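Local atomic coordinates of tyrosine-protein phosphatase YwqE (Bacillus subtilis, PDB entry 3QY6), a protein that removes phosphate from tyrosine residues of bacterial proteins such as YwqD, YwqF and Ssb in a manganese-dependent hydrolysis. Residues I81-E86 and I105-P110. Numbering follows the deposited sequence.
Sequences IRIYGE and ILIEFP. With FE (Fe (III) ion), chain B.
Ile81 and Arg82 pair in parallel with Ile107 and Glu108, the CA atoms of Ile81 and Ile107 lying 4.7 Å apart, and three backbone bonds fix the register: Ile81 N to Leu106 O, Glu108 N to Ile81 O and Ile83 N to Glu108 O, the last at 2.9 Å. Strands 80-82 and 104-108, with helix 87-92 between them, form a beta-alpha-beta unit of the TIM-barrel-like metallo-dependent hydrolase fold.

Arg82 and Glu108 share one face of the sheet. With CG anti to the backbone N (chi1 -176°) and the chain extended beyond it, Glu108 carries its carboxylate out to the metal, and OE1 binds the iron at 2.2 Å. The other oxygen is held in a salt bridge: Arg82 bends at chi2 and chi3 and presents its guanidinium side-on, NE at 2.7 Å and NH2 at 3.0 Å from Glu108 OE2. Both nitrogens approach from the same face of the carboxylate, whose plane is turned 49° from the guanidinium. Pro110 CA lies over one guanidinium face.

On the face of Ile81 and Ile107 the contact is apolar: Ile81 CD1 meets Ile105 CG2 at 3.6 Å, and Ile107 CG2 touches Ile83 CB. Beyond the strand ends Ile83 also packs CG2 on Pro110 CD and CD1 at the Phe109 ring edge, 3.8 Å from CE1. Leu121 and Phe122 of helix 118-127 cover Ile83 and Ile107.

Without the guanidinium, as with an alanine at Arg82, OE2 of Glu108 would probably lose both N-H donors, leaving the carboxylate freer to rotate about the CG-CD bond. Glu80, His136 and three waters complete the iron site, part of a metal cluster with a second iron and a magnesium, consistent with the active site of this manganese-dependent phosphatase; Arg82 is thus a second-shell residue that probably orients the metal-binding carboxylate.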
loop_
_atom_site.group_PDB
_atom_site.type_symbol
_atom_site.label_atom_id
_atom_site.label_comp_id
_atom_site.label_asym_id
_atom_site.label_seq_id
_atom_site.Cartn_x
_atom_site.Cartn_y
_atom_site.Cartn_z
ATOM N N ILE A 81 -4.247 -3.832 -6.926
ATOM C CA ILE A 81 -4.392 -4.422 -8.254
ATOM C C ILE A 81 -3.296 -5.437 -8.504
ATOM O O ILE A 81 -2.115 -5.093 -8.669
ATOM C CB ILE A 81 -4.443 -3.322 -9.346
ATOM C CG1 ILE A 81 -5.638 -2.396 -9.115
ATOM C CG2 ILE A 81 -4.484 -3.934 -10.767
ATOM C CD1 ILE A 81 -5.445 -0.967 -9.720
ATOM N N ARG A 82 -3.673 -6.708 -8.499
ATOM C CA ARG A 82 -2.730 -7.714 -8.958
ATOM C C ARG A 82 -2.408 -7.450 -10.424
ATOM O O ARG A 82 -3.293 -7.393 -11.292
ATOM C CB ARG A 82 -3.255 -9.132 -8.741
ATOM C CG ARG A 82 -2.329 -10.244 -9.300
ATOM C CD ARG A 82 -1.078 -10.555 -8.424
ATOM N NE ARG A 82 -1.403 -10.748 -7.016
ATOM C CZ ARG A 82 -1.916 -11.853 -6.474
ATOM N NH1 ARG A 82 -2.177 -12.925 -7.208
ATOM N NH2 ARG A 82 -2.165 -11.883 -5.172
ATOM N N ILE A 83 -1.119 -7.273 -10.678
ATOM C CA ILE A 83 -0.636 -6.846 -11.974
ATOM C C ILE A 83 -1.139 -7.772 -13.083
ATOM O O ILE A 83 -1.197 -9.000 -12.905
ATOM C CB ILE A 83 0.891 -6.739 -11.999
ATOM C CG1 ILE A 83 1.363 -6.012 -13.262
ATOM C CG2 ILE A 83 1.560 -8.135 -11.854
ATOM C CD1 ILE A 83 2.820 -5.555 -13.237
ATOM N N TYR A 84 -1.567 -7.166 -14.183
ATOM C CA TYR A 84 -1.783 -7.890 -15.433
ATOM C C TYR A 84 -1.453 -6.985 -16.601
ATOM O O TYR A 84 -1.263 -5.771 -16.428
ATOM C CB TYR A 84 -3.204 -8.449 -15.547
ATOM C CG TYR A 84 -4.337 -7.450 -15.494
ATOM C CD1 TYR A 84 -4.690 -6.826 -14.288
ATOM C CD2 TYR A 84 -5.100 -7.163 -16.639
ATOM C CE1 TYR A 84 -5.756 -5.925 -14.231
ATOM C CE2 TYR A 84 -6.172 -6.269 -16.596
ATOM C CZ TYR A 84 -6.492 -5.645 -15.386
ATOM O OH TYR A 84 -7.532 -4.758 -15.328
ATOM N N GLY A 85 -1.357 -7.582 -17.788
ATOM C CA GLY A 85 -0.882 -6.858 -18.976
ATOM C C GLY A 85 -1.684 -5.626 -19.373
ATOM O O GLY A 85 -1.136 -4.684 -19.958
ATOM N N GLU A 86 -2.971 -5.625 -19.035
ATOM C CA GLU A 86 -3.923 -4.653 -19.576
ATOM C C GLU A 86 -4.373 -3.601 -18.560
ATOM O O GLU A 86 -5.458 -3.034 -18.690
ATOM C CB GLU A 86 -5.152 -5.371 -20.144
ATOM C CG GLU A 86 -4.877 -6.240 -21.379
ATOM C CD GLU A 86 -4.023 -7.468 -21.078
ATOM O OE1 GLU A 86 -4.411 -8.279 -20.198
ATOM O OE2 GLU A 86 -2.959 -7.624 -21.723
ATOM N N ILE A 105 -1.378 4.601 -8.369
ATOM C CA ILE A 105 -2.059 3.306 -8.498
ATOM C C ILE A 105 -1.323 2.247 -7.690
ATOM O O ILE A 105 -0.119 2.091 -7.832
ATOM C CB ILE A 105 -2.030 2.763 -9.952
ATOM C CG1 ILE A 105 -2.388 3.826 -10.975
ATOM C CG2 ILE A 105 -2.935 1.529 -10.078
ATOM C CD1 ILE A 105 -1.840 3.473 -12.378
ATOM N N LEU A 106 -2.043 1.470 -6.889
ATOM C CA LEU A 106 -1.383 0.421 -6.114
ATOM C C LEU A 106 -1.421 -0.867 -6.916
ATOM O O LEU A 106 -2.497 -1.395 -7.207
ATOM C CB LEU A 106 -2.033 0.248 -4.745
ATOM C CG LEU A 106 -1.357 -0.716 -3.778
ATOM C CD1 LEU A 106 -0.008 -0.167 -3.281
ATOM C CD2 LEU A 106 -2.300 -1.011 -2.592
ATOM N N ILE A 107 -0.238 -1.316 -7.306
ATOM C CA ILE A 107 -0.071 -2.525 -8.101
ATOM C C ILE A 107 0.723 -3.616 -7.356
ATOM O O ILE A 107 1.823 -3.378 -6.847
ATOM C CB ILE A 107 0.596 -2.181 -9.450
ATOM C CG1 ILE A 107 -0.278 -1.200 -10.257
ATOM C CG2 ILE A 107 0.867 -3.453 -10.269
ATOM C CD1 ILE A 107 0.495 -0.488 -11.371
ATOM N N GLU A 108 0.160 -4.837 -7.309
ATOM C CA GLU A 108 0.777 -5.934 -6.580
ATOM C C GLU A 108 1.339 -7.003 -7.533
ATOM O O GLU A 108 0.640 -7.464 -8.414
ATOM C CB GLU A 108 -0.271 -6.619 -5.681
ATOM C CG GLU A 108 0.308 -7.733 -4.789
ATOM C CD GLU A 108 -0.763 -8.693 -4.283
ATOM O OE1 GLU A 108 -0.625 -9.200 -3.147
ATOM O OE2 GLU A 108 -1.734 -8.933 -5.023
ATOM N N PHE A 109 2.573 -7.418 -7.310
ATOM C CA PHE A 109 3.146 -8.514 -8.080
ATOM C C PHE A 109 2.650 -9.837 -7.489
ATOM O O PHE A 109 2.301 -9.903 -6.307
ATOM C CB PHE A 109 4.673 -8.468 -8.072
ATOM C CG PHE A 109 5.272 -7.218 -8.693
ATOM C CD1 PHE A 109 4.693 -6.612 -9.815
ATOM C CD2 PHE A 109 6.458 -6.707 -8.195
ATOM C CE1 PHE A 109 5.283 -5.480 -10.389
ATOM C CE2 PHE A 109 7.050 -5.574 -8.757
ATOM C CZ PHE A 109 6.461 -4.970 -9.863
ATOM N N PRO A 110 2.622 -10.904 -8.304
ATOM C CA PRO A 110 2.398 -12.224 -7.687
ATOM C C PRO A 110 3.461 -12.482 -6.625
ATOM O O PRO A 110 4.594 -11.974 -6.731
ATOM C CB PRO A 110 2.569 -13.220 -8.850
ATOM C CG PRO A 110 2.765 -12.428 -10.078
ATOM C CD PRO A 110 2.884 -10.965 -9.748
HETATM FE FE FE B . -0.890 -8.050 -1.284
HETATM O O HOH W 1 -1.669 -6.489 0.396
HETATM O O HOH W 2 -0.641 -10.045 -0.376
HETATM O O HOH W 3 -2.501 -8.801 -1.294
#